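Side-chain contacts in protein MJ1225 (Methanocaldococcus jannaschii, PDB 3KH5), which is of unknown function but binds AMP and ADP through its CBS domains and is a putative archaeal homologue of the gamma subunit of AMP-activated protein kinase: residues Thr53-Asp56 with Ile57-Phe60; Ser65-Asn68 with Leu69-Glu72; Gly192-Thr195 with Ser196-Ile200. All coordinates share one frame; numbering follows the deposited sequence.

Interaction 1 (Thr53-Asp56 with Ile57-Phe60); sequences TSMD and IVDF. With ADP (adenosine-5'-diphosphate), chain D.
With CG swung beside its own backbone N (chi1 -65°), D56 turns its carboxylate back toward T53 and the nucleotide. D59, one turn along, holds CG trans to N (chi1 -173°), which sets its OD2 where a shared water can bridge it to D56. T53 and D56 form a capping box that opens helix 54-63 of the CBS 1 repeat. T53 N donates to D56 OD2 at 2.9 Å, on the lone pair facing away from OD1, and T53 OG1 accepts a weak bond from M55 N in return. The proton of that hydroxyl is spent on ADP, with T53 OG1 donating to O2A of the alpha phosphate at 2.6 Å. Both carboxylate oxygens of D56 also serve the ribose: ADP O3' gives its proton to OD1 and O2' to OD2, each at 2.6 Å. An alanine here would strip T53 N and the ribose hydroxyls of their acceptor, and is likely to free both the helix start and the sugar to shift. OD1 carries a further load, a salt bridge to K66 and a proton from the water, which also donates to D59 OD2 at 2.6 Å. D56 OD1 and D59 OD2 stay 5.4 Å apart, and the water and K66 probably ease their repulsion; D59 OD1 accepts from the backbone N of K66. Beyond the cap the helix runs on through V58 N to S54 O, D59 N to M55 O and F60 N to D56 O. The M55 side chain, bent at both chi2 and chi3, brings its CE to 4.3 Å from V58 CG2.

Interaction 2 (Ser65-Asn68 with Leu69-Glu72); sequences SKYN and LIRE. With AMP (adenosine monophosphate), chain F.
Y67 O is gripped by two amides of the next turn. R71 N approaches it in the carbonyl plane at 3.1 Å with an almost straight bond (170° at the hydrogen), while I70 N adds a weak, strongly bent one. Around this carbonyl the chain passes from the turn after helix 54-63 into helix 68-73, whose residues 69-72 form a wider, pi-type turn. L69 N is tied to K66 O, and E72 N reaches N68 O from above its carbonyl plane. The Y67 ring, its CG trans to the backbone N (chi1 175°), lies alongside the first turn. I70 CD1 meets it obliquely, 4.0 Å from Y67 CD1, and R71 CB approaches from the same side of the ring plane, further round the rim, to 3.6 Å from Y67 CE2. The arginine then bends at chi3 and stands its guanidinium nearly upright to the ring, the planes 79° apart. R71 CZ lies at the ring edge, in its plane, and Y67 OH sits 3.1 Å above one guanidinium face, offset toward its rim. The upright planes rule out a parallel stack, and the poor angle at R71 NE a hydrogen bond to Y67 OH. N68 and E72 run side by side, the amide ND2 lying 3.5 Å from the aliphatic CG of E72. Another side of the turn meets AMP: L69 CD1 packs 3.3 Å from its N7, and E72 CB touches the ribose at O4' (3.1 Å). E88 OE1 supplies a hydrogen bond to this AMP. Residues 65-72 thus meet AMP mainly through side-chain carbons set against its base nitrogens and ribose oxygens, with no hydrogen bond from these residues identified, which suggests that fit, more than directed polar bonding, holds the nucleotide on this side.

Interaction 3 (Gly192-Thr195 with Ser196-Ile200); sequences GIIT and STDFI. With AMP (adenosine monophosphate), chain C.
The F199 ring has T195 O over one face, 4.0 Å above its plane and offset toward the rim, and receives I194 obliquely, I194 CG1 lying 3.5 Å from F199 CE1. These residues sit where strand 189-195 of the CBS 3 repeat turns into helix 196-203, and the turn is fixed by a capping box between T195 and D198. The axes of segments 192-195 and 196-200 approach to 5.7 Å and make an angle of 69°. T195 N donates to D198 OD2 at 2.8 Å, meeting the carboxylate on its anti side and 21° out of its plane. In exchange, T195 OG1 accepts a weak bond from T197 N; its own proton goes to the phosphate of AMP, O2P lying 3.0 Å from T195 OG1. The threonine torsion makes both roles possible: with chi1 at 77°, OG1 sits between the backbone N and the carbonyl carbon, and CG2 is left to rest against the ribose. T197 OG1 adds a weak bond to the same phosphate oxygen. D198 grips the sugar with both oxygens, AMP O3' donating to OD1 at 2.8 Å and AMP O2' to OD2 at 3.0 Å. OD2 therefore accepts from the cap amide and from the ribose alike, so the capping bond from T195 N probably also helps to hold the acid in place for the nucleotide. R181, I234 and A256 hydrogen-bond AMP as well. I193 lines the adenine, whereas I194 and F199 turn to the protein interior, against M225, I228 and M174. The I194 side chain also skirts the acid, its CD1 standing 3.7 Å from D198 OD2.

Overall arrangement
Interactions 1 and 3 are equivalent starts of helices in two CBS repeats, each presenting a threonine and an aspartate to a nucleotide, one to ADP and the other to AMP. Their centres are 12 Å apart and the helices meet directly: S54 OG and S196 OG lie 2.8 Å apart, probably hydrogen-bonded, and I57 CG2 packs 3.6 Å from I200 CD1. Interaction 2 follows interaction 1 along the chain and joins its nucleotide site through K66, whose NZ is 2.8 Å from D56 OD1. Its own AMP lies at a separate site, and residues 65-72 stay about 11 Å, nearest atoms, from residues 192-200.

Interaction 1 (Thr53-Asp56 with Ile57-Phe60)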
loop_
_atom_site.group_PDB
_atom_site.type_symbol
_atom_site.label_atom_id
_atom_site.label_comp_id
_atom_site.label_asym_id
_atom_site.label_seq_id
_atom_site.Cartn_x
_atom_site.Cartn_y
_atom_site.Cartn_z
ATOM N N THR A 53 0.254 7.812 1.514
ATOM C CA THR A 53 -0.355 6.488 1.439
ATOM C C THR A 53 -0.437 5.909 2.843
ATOM O O THR A 53 0.042 6.522 3.801
ATOM C CB THR A 53 0.469 5.516 0.567
ATOM O OG1 THR A 53 1.661 5.140 1.269
ATOM C CG2 THR A 53 0.838 6.142 -0.787
ATOM N N SER A 54 -1.018 4.718 2.960
ATOM C CA SER A 54 -1.142 4.046 4.252
ATOM C C SER A 54 0.213 3.701 4.859
ATOM O O SER A 54 0.339 3.595 6.077
ATOM C CB SER A 54 -2.011 2.791 4.138
ATOM O OG SER A 54 -1.519 1.910 3.147
ATOM N N MET A 55 1.217 3.521 4.004
ATOM C CA MET A 55 2.577 3.246 4.457
ATOM C C MET A 55 3.189 4.426 5.191
ATOM O O MET A 55 3.912 4.241 6.166
ATOM C CB MET A 55 3.465 2.834 3.288
ATOM C CG MET A 55 3.435 1.347 3.054
ATOM S SD MET A 55 4.399 0.510 4.319
ATOM C CE MET A 55 3.106 -0.585 4.931
ATOM N N ASP A 56 2.894 5.637 4.733
ATOM C CA ASP A 56 3.327 6.838 5.439
ATOM C C ASP A 56 2.687 6.926 6.819
ATOM O O ASP A 56 3.304 7.410 7.771
ATOM C CB ASP A 56 2.959 8.080 4.639
ATOM C CG ASP A 56 3.697 8.161 3.329
ATOM O OD1 ASP A 56 4.945 8.105 3.350
ATOM O OD2 ASP A 56 3.032 8.300 2.279
ATOM N N ILE A 57 1.437 6.473 6.908
ATOM C CA ILE A 57 0.708 6.451 8.173
ATOM C C ILE A 57 1.314 5.402 9.103
ATOM O O ILE A 57 1.460 5.646 10.301
ATOM C CB ILE A 57 -0.811 6.163 7.986
ATOM C CG1 ILE A 57 -1.484 7.225 7.099
ATOM C CG2 ILE A 57 -1.526 6.024 9.355
ATOM C CD1 ILE A 57 -1.498 8.650 7.668
ATOM N N VAL A 58 1.667 4.243 8.549
ATOM C CA VAL A 58 2.347 3.179 9.308
ATOM C C VAL A 58 3.717 3.638 9.843
ATOM O O VAL A 58 4.112 3.284 10.958
ATOM C CB VAL A 58 2.459 1.869 8.479
ATOM C CG1 VAL A 58 3.358 0.838 9.164
ATOM C CG2 VAL A 58 1.078 1.276 8.250
ATOM N N ASP A 59 4.420 4.429 9.037
ATOM C CA ASP A 59 5.666 5.098 9.425
ATOM C C ASP A 59 5.429 6.030 10.633
ATOM O O ASP A 59 6.066 5.894 11.685
ATOM C CB ASP A 59 6.156 5.873 8.188
ATOM C CG ASP A 59 7.533 6.493 8.358
ATOM O OD1 ASP A 59 7.918 6.861 9.483
ATOM O OD2 ASP A 59 8.227 6.649 7.327
ATOM N N PHE A 60 4.496 6.962 10.450
ATOM C CA PHE A 60 4.022 7.895 11.473
ATOM C C PHE A 60 3.628 7.222 12.794
ATOM O O PHE A 60 3.943 7.726 13.870
ATOM C CB PHE A 60 2.836 8.662 10.878
ATOM C CG PHE A 60 2.118 9.561 11.841
ATOM C CD1 PHE A 60 2.729 10.704 12.344
ATOM C CD2 PHE A 60 0.799 9.291 12.199
ATOM C CE1 PHE A 60 2.049 11.547 13.218
ATOM C CE2 PHE A 60 0.109 10.128 13.072
ATOM C CZ PHE A 60 0.735 11.258 13.583
HETATM P PB ADP D . 3.555 1.706 -3.417
HETATM O O1B ADP D . 4.622 0.669 -3.511
HETATM O O2B ADP D . 2.078 1.032 -3.286
HETATM O O3B ADP D . 3.473 2.689 -4.699
HETATM P PA ADP D . 3.177 2.165 -0.834
HETATM O O1A ADP D . 3.969 1.370 0.131
HETATM O O2A ADP D . 1.949 3.037 -0.211
HETATM O O3A ADP D . 3.751 2.708 -2.208
HETATM O "O5'" ADP D . 4.047 3.463 -0.302
HETATM C "C5'" ADP D . 5.465 3.434 0.051
HETATM C "C4'" ADP D . 6.096 4.861 0.069
HETATM O "O4'" ADP D . 6.225 5.309 -1.318
HETATM C "C3'" ADP D . 5.279 5.939 0.813
HETATM O "O3'" ADP D . 6.182 6.788 1.535
HETATM C "C2'" ADP D . 4.590 6.702 -0.322
HETATM O "O2'" ADP D . 4.318 8.069 0.026
HETATM C "C1'" ADP D . 5.643 6.631 -1.422
HETATM N N9 ADP D . 5.024 6.783 -2.772
HETATM C C8 ADP D . 3.974 6.139 -3.295
HETATM N N7 ADP D . 3.758 6.582 -4.540
HETATM C C5 ADP D . 4.675 7.509 -4.803
HETATM C C6 ADP D . 4.963 8.312 -5.899
HETATM N N6 ADP D . 4.232 8.242 -7.008
HETATM N N1 ADP D . 5.999 9.165 -5.817
HETATM C C2 ADP D . 6.744 9.252 -4.721
HETATM N N3 ADP D . 6.495 8.500 -3.660
HETATM C C4 ADP D . 5.474 7.630 -3.680
HETATM O O HOH W 1 7.160 6.597 4.976
#

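Interaction 2 (Ser65-Asn68 with Leu69-Glu72)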
loop_
_atom_site.group_PDB
_atom_site.type_symbol
_atom_site.label_atom_id
_atom_site.label_comp_id
_atom_site.label_asym_id
_atom_site.label_seq_id
_atom_site.Cartn_x
_atom_site.Cartn_y
_atom_site.Cartn_z
ATOM N N SER A 65 10.768 7.097 10.707
ATOM C CA SER A 65 11.227 8.392 11.200
ATOM C C SER A 65 10.090 9.381 11.452
ATOM O O SER A 65 10.227 10.273 12.287
ATOM C CB SER A 65 12.261 8.995 10.239
ATOM O OG SER A 65 12.800 10.209 10.740
ATOM N N LYS A 66 8.971 9.220 10.746
ATOM C CA LYS A 66 7.830 10.130 10.902
ATOM C C LYS A 66 7.146 9.981 12.262
ATOM O O LYS A 66 6.380 10.856 12.679
ATOM C CB LYS A 66 6.829 9.953 9.757
ATOM C CG LYS A 66 7.391 10.396 8.418
ATOM C CD LYS A 66 6.613 9.821 7.253
ATOM C CE LYS A 66 7.391 10.045 5.966
ATOM N NZ LYS A 66 6.568 9.839 4.745
ATOM N N TYR A 67 7.441 8.880 12.948
ATOM C CA TYR A 67 6.939 8.648 14.300
ATOM C C TYR A 67 7.378 9.710 15.306
ATOM O O TYR A 67 6.713 9.922 16.326
ATOM C CB TYR A 67 7.352 7.266 14.800
ATOM C CG TYR A 67 6.970 7.011 16.237
ATOM C CD1 TYR A 67 5.631 6.885 16.608
ATOM C CD2 TYR A 67 7.944 6.904 17.230
ATOM C CE1 TYR A 67 5.267 6.653 17.925
ATOM C CE2 TYR A 67 7.590 6.669 18.556
ATOM C CZ TYR A 67 6.250 6.548 18.896
ATOM O OH TYR A 67 5.887 6.317 20.203
ATOM N N ASN A 68 8.492 10.377 15.024
ATOM C CA ASN A 68 8.994 11.386 15.947
ATOM C C ASN A 68 8.148 12.664 16.007
ATOM O O ASN A 68 8.359 13.508 16.884
ATOM C CB ASN A 68 10.482 11.670 15.711
ATOM C CG ASN A 68 11.385 10.889 16.670
ATOM O OD1 ASN A 68 11.072 9.766 17.076
ATOM N ND2 ASN A 68 12.510 11.492 17.035
ATOM N N LEU A 69 7.179 12.786 15.098
ATOM C CA LEU A 69 6.155 13.825 15.226
ATOM C C LEU A 69 5.275 13.569 16.456
ATOM O O LEU A 69 4.959 14.500 17.200
ATOM C CB LEU A 69 5.304 13.948 13.953
ATOM C CG LEU A 69 4.361 15.166 13.867
ATOM C CD1 LEU A 69 5.140 16.486 13.919
ATOM C CD2 LEU A 69 3.506 15.111 12.594
ATOM N N ILE A 70 4.890 12.308 16.663
ATOM C CA ILE A 70 4.165 11.894 17.863
ATOM C C ILE A 70 5.075 11.990 19.094
ATOM O O ILE A 70 4.805 12.780 20.006
ATOM C CB ILE A 70 3.594 10.446 17.737
ATOM C CG1 ILE A 70 2.538 10.365 16.627
ATOM C CG2 ILE A 70 2.988 9.971 19.074
ATOM C CD1 ILE A 70 2.210 8.940 16.176
ATOM N N ARG A 71 6.161 11.208 19.104
ATOM C CA ARG A 71 6.967 10.991 20.325
ATOM C C ARG A 71 7.661 12.245 20.876
ATOM O O ARG A 71 7.757 12.416 22.095
ATOM C CB ARG A 71 7.971 9.824 20.169
ATOM C CG ARG A 71 8.683 9.429 21.494
ATOM C CD ARG A 71 9.384 8.055 21.460
ATOM N NE ARG A 71 8.587 6.991 22.083
ATOM C CZ ARG A 71 8.877 5.688 22.028
ATOM N NH1 ARG A 71 9.952 5.260 21.375
ATOM N NH2 ARG A 71 8.084 4.806 22.625
ATOM N N GLU A 72 8.130 13.116 19.986
ATOM C CA GLU A 72 8.914 14.282 20.398
ATOM C C GLU A 72 8.127 15.580 20.464
ATOM O O GLU A 72 8.063 16.219 21.520
ATOM C CB GLU A 72 10.101 14.481 19.461
ATOM C CG GLU A 72 11.226 13.504 19.656
ATOM C CD GLU A 72 11.909 13.674 20.993
ATOM O OE1 GLU A 72 12.350 14.803 21.310
ATOM O OE2 GLU A 72 12.011 12.671 21.728
HETATM P P AMP F . 10.167 21.217 16.658
HETATM O O1P AMP F . 11.242 21.914 15.913
HETATM O O2P AMP F . 8.868 20.919 15.733
HETATM O O3P AMP F . 9.618 22.111 17.886
HETATM O "O5'" AMP F . 10.639 19.830 17.312
HETATM C "C5'" AMP F . 9.673 18.829 17.611
HETATM C "C4'" AMP F . 10.324 17.447 17.849
HETATM O "O4'" AMP F . 9.599 16.438 17.079
HETATM C "C3'" AMP F . 11.793 17.318 17.422
HETATM O "O3'" AMP F . 12.453 16.321 18.219
HETATM C "C2'" AMP F . 11.689 16.881 15.963
HETATM O "O2'" AMP F . 12.803 16.048 15.616
HETATM C "C1'" AMP F . 10.401 16.053 15.922
HETATM N N9 AMP F . 9.591 16.306 14.701
HETATM C C8 AMP F . 8.938 17.430 14.398
HETATM N N7 AMP F . 8.319 17.281 13.227
HETATM C C5 AMP F . 8.573 16.054 12.786
HETATM C C6 AMP F . 8.205 15.343 11.650
HETATM N N6 AMP F . 7.431 15.903 10.726
HETATM N N1 AMP F . 8.645 14.080 11.500
HETATM C C2 AMP F . 9.420 13.512 12.417
HETATM N N3 AMP F . 9.787 14.166 13.512
HETATM C C4 AMP F . 9.381 15.432 13.723
#

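Interaction 3 (Gly192-Thr195 with Ser196-Ile200)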
loop_
_atom_site.group_PDB
_atom_site.type_symbol
_atom_site.label_atom_id
_atom_site.label_comp_id
_atom_site.label_asym_id
_atom_site.label_seq_id
_atom_site.Cartn_x
_atom_site.Cartn_y
_atom_site.Cartn_z
ATOM N N GLY A 192 -1.706 -16.550 8.424
ATOM C CA GLY A 192 -2.443 -15.323 8.151
ATOM C C GLY A 192 -1.702 -14.355 7.244
ATOM O O GLY A 192 -0.629 -14.661 6.725
ATOM N N ILE A 193 -2.297 -13.183 7.048
ATOM C CA ILE A 193 -1.660 -12.080 6.333
ATOM C C ILE A 193 -2.017 -10.770 7.045
ATOM O O ILE A 193 -3.109 -10.634 7.603
ATOM C CB ILE A 193 -2.067 -12.048 4.828
ATOM C CG1 ILE A 193 -1.132 -11.139 4.010
ATOM C CG2 ILE A 193 -3.549 -11.670 4.654
ATOM C CD1 ILE A 193 -1.214 -11.342 2.492
ATOM N N ILE A 194 -1.083 -9.826 7.039
ATOM C CA ILE A 194 -1.289 -8.511 7.635
ATOM C C ILE A 194 -0.771 -7.454 6.650
ATOM O O ILE A 194 0.300 -7.631 6.054
ATOM C CB ILE A 194 -0.601 -8.415 9.038
ATOM C CG1 ILE A 194 -1.038 -7.149 9.786
ATOM C CG2 ILE A 194 0.926 -8.496 8.937
ATOM C CD1 ILE A 194 -2.412 -7.261 10.430
ATOM N N THR A 195 -1.545 -6.384 6.448
ATOM C CA THR A 195 -1.161 -5.308 5.521
ATOM C C THR A 195 -1.251 -3.936 6.200
ATOM O O THR A 195 -1.843 -3.818 7.272
ATOM C CB THR A 195 -2.002 -5.315 4.206
ATOM O OG1 THR A 195 -3.303 -4.763 4.445
ATOM C CG2 THR A 195 -2.138 -6.731 3.630
ATOM N N SER A 196 -0.670 -2.907 5.580
ATOM C CA SER A 196 -0.726 -1.541 6.124
ATOM C C SER A 196 -2.166 -1.030 6.297
ATOM O O SER A 196 -2.444 -0.221 7.186
ATOM C CB SER A 196 0.078 -0.574 5.253
ATOM O OG SER A 196 -0.428 -0.525 3.929
ATOM N N THR A 197 -3.065 -1.525 5.442
ATOM C CA THR A 197 -4.503 -1.220 5.466
ATOM C C THR A 197 -5.165 -1.653 6.783
ATOM O O THR A 197 -5.998 -0.928 7.346
ATOM C CB THR A 197 -5.212 -1.889 4.247
ATOM O OG1 THR A 197 -4.892 -1.165 3.050
ATOM C CG2 THR A 197 -6.723 -1.914 4.413
ATOM N N ASP A 198 -4.778 -2.834 7.263
ATOM C CA ASP A 198 -5.222 -3.350 8.559
ATOM C C ASP A 198 -4.873 -2.392 9.693
ATOM O O ASP A 198 -5.644 -2.235 10.644
ATOM C CB ASP A 198 -4.586 -4.717 8.829
ATOM C CG ASP A 198 -5.072 -5.786 7.870
ATOM O OD1 ASP A 198 -6.297 -5.880 7.650
ATOM O OD2 ASP A 198 -4.231 -6.542 7.337
ATOM N N PHE A 199 -3.707 -1.757 9.586
ATOM C CA PHE A 199 -3.262 -0.805 10.595
ATOM C C PHE A 199 -4.128 0.479 10.578
ATOM O O PHE A 199 -4.451 1.014 11.654
ATOM C CB PHE A 199 -1.737 -0.537 10.501
ATOM C CG PHE A 199 -0.859 -1.759 10.806
ATOM C CD1 PHE A 199 -1.417 -2.972 11.223
ATOM C CD2 PHE A 199 0.532 -1.676 10.702
ATOM C CE1 PHE A 199 -0.610 -4.082 11.506
ATOM C CE2 PHE A 199 1.347 -2.784 10.988
ATOM C CZ PHE A 199 0.770 -3.986 11.389
ATOM N N ILE A 200 -4.533 0.939 9.381
ATOM C CA ILE A 200 -5.461 2.086 9.256
ATOM C C ILE A 200 -6.847 1.757 9.799
ATOM O O ILE A 200 -7.481 2.586 10.476
ATOM C CB ILE A 200 -5.709 2.548 7.783
ATOM C CG1 ILE A 200 -4.410 2.588 6.938
ATOM C CG2 ILE A 200 -6.396 3.943 7.756
ATOM C CD1 ILE A 200 -3.385 3.595 7.430
HETATM P P AMP C . -4.515 -4.250 0.787
HETATM O O1P AMP C . -5.237 -3.125 0.140
HETATM O O2P AMP C . -3.255 -3.715 1.646
HETATM O O3P AMP C . -3.879 -5.279 -0.293
HETATM O "O5'" AMP C . -5.414 -5.107 1.801
HETATM C "C5'" AMP C . -6.835 -4.895 1.984
HETATM C "C4'" AMP C . -7.429 -6.053 2.790
HETATM O "O4'" AMP C . -7.186 -7.245 1.990
HETATM C "C3'" AMP C . -6.607 -6.187 4.086
HETATM O "O3'" AMP C . -7.463 -6.514 5.200
HETATM C "C2'" AMP C . -5.672 -7.356 3.785
HETATM O "O2'" AMP C . -5.385 -8.085 4.984
HETATM C "C1'" AMP C . -6.504 -8.202 2.816
HETATM N N9 AMP C . -5.660 -9.062 1.934
HETATM C C8 AMP C . -4.613 -8.673 1.199
HETATM N N7 AMP C . -4.110 -9.719 0.543
HETATM C C5 AMP C . -4.843 -10.779 0.866
HETATM C C6 AMP C . -4.800 -12.115 0.502
HETATM N N6 AMP C . -3.866 -12.549 -0.343
HETATM N N1 AMP C . -5.715 -12.958 1.015
HETATM C C2 AMP C . -6.652 -12.532 1.859
HETATM N N3 AMP C . -6.720 -11.260 2.226
HETATM C C4 AMP C . -5.833 -10.366 1.746
#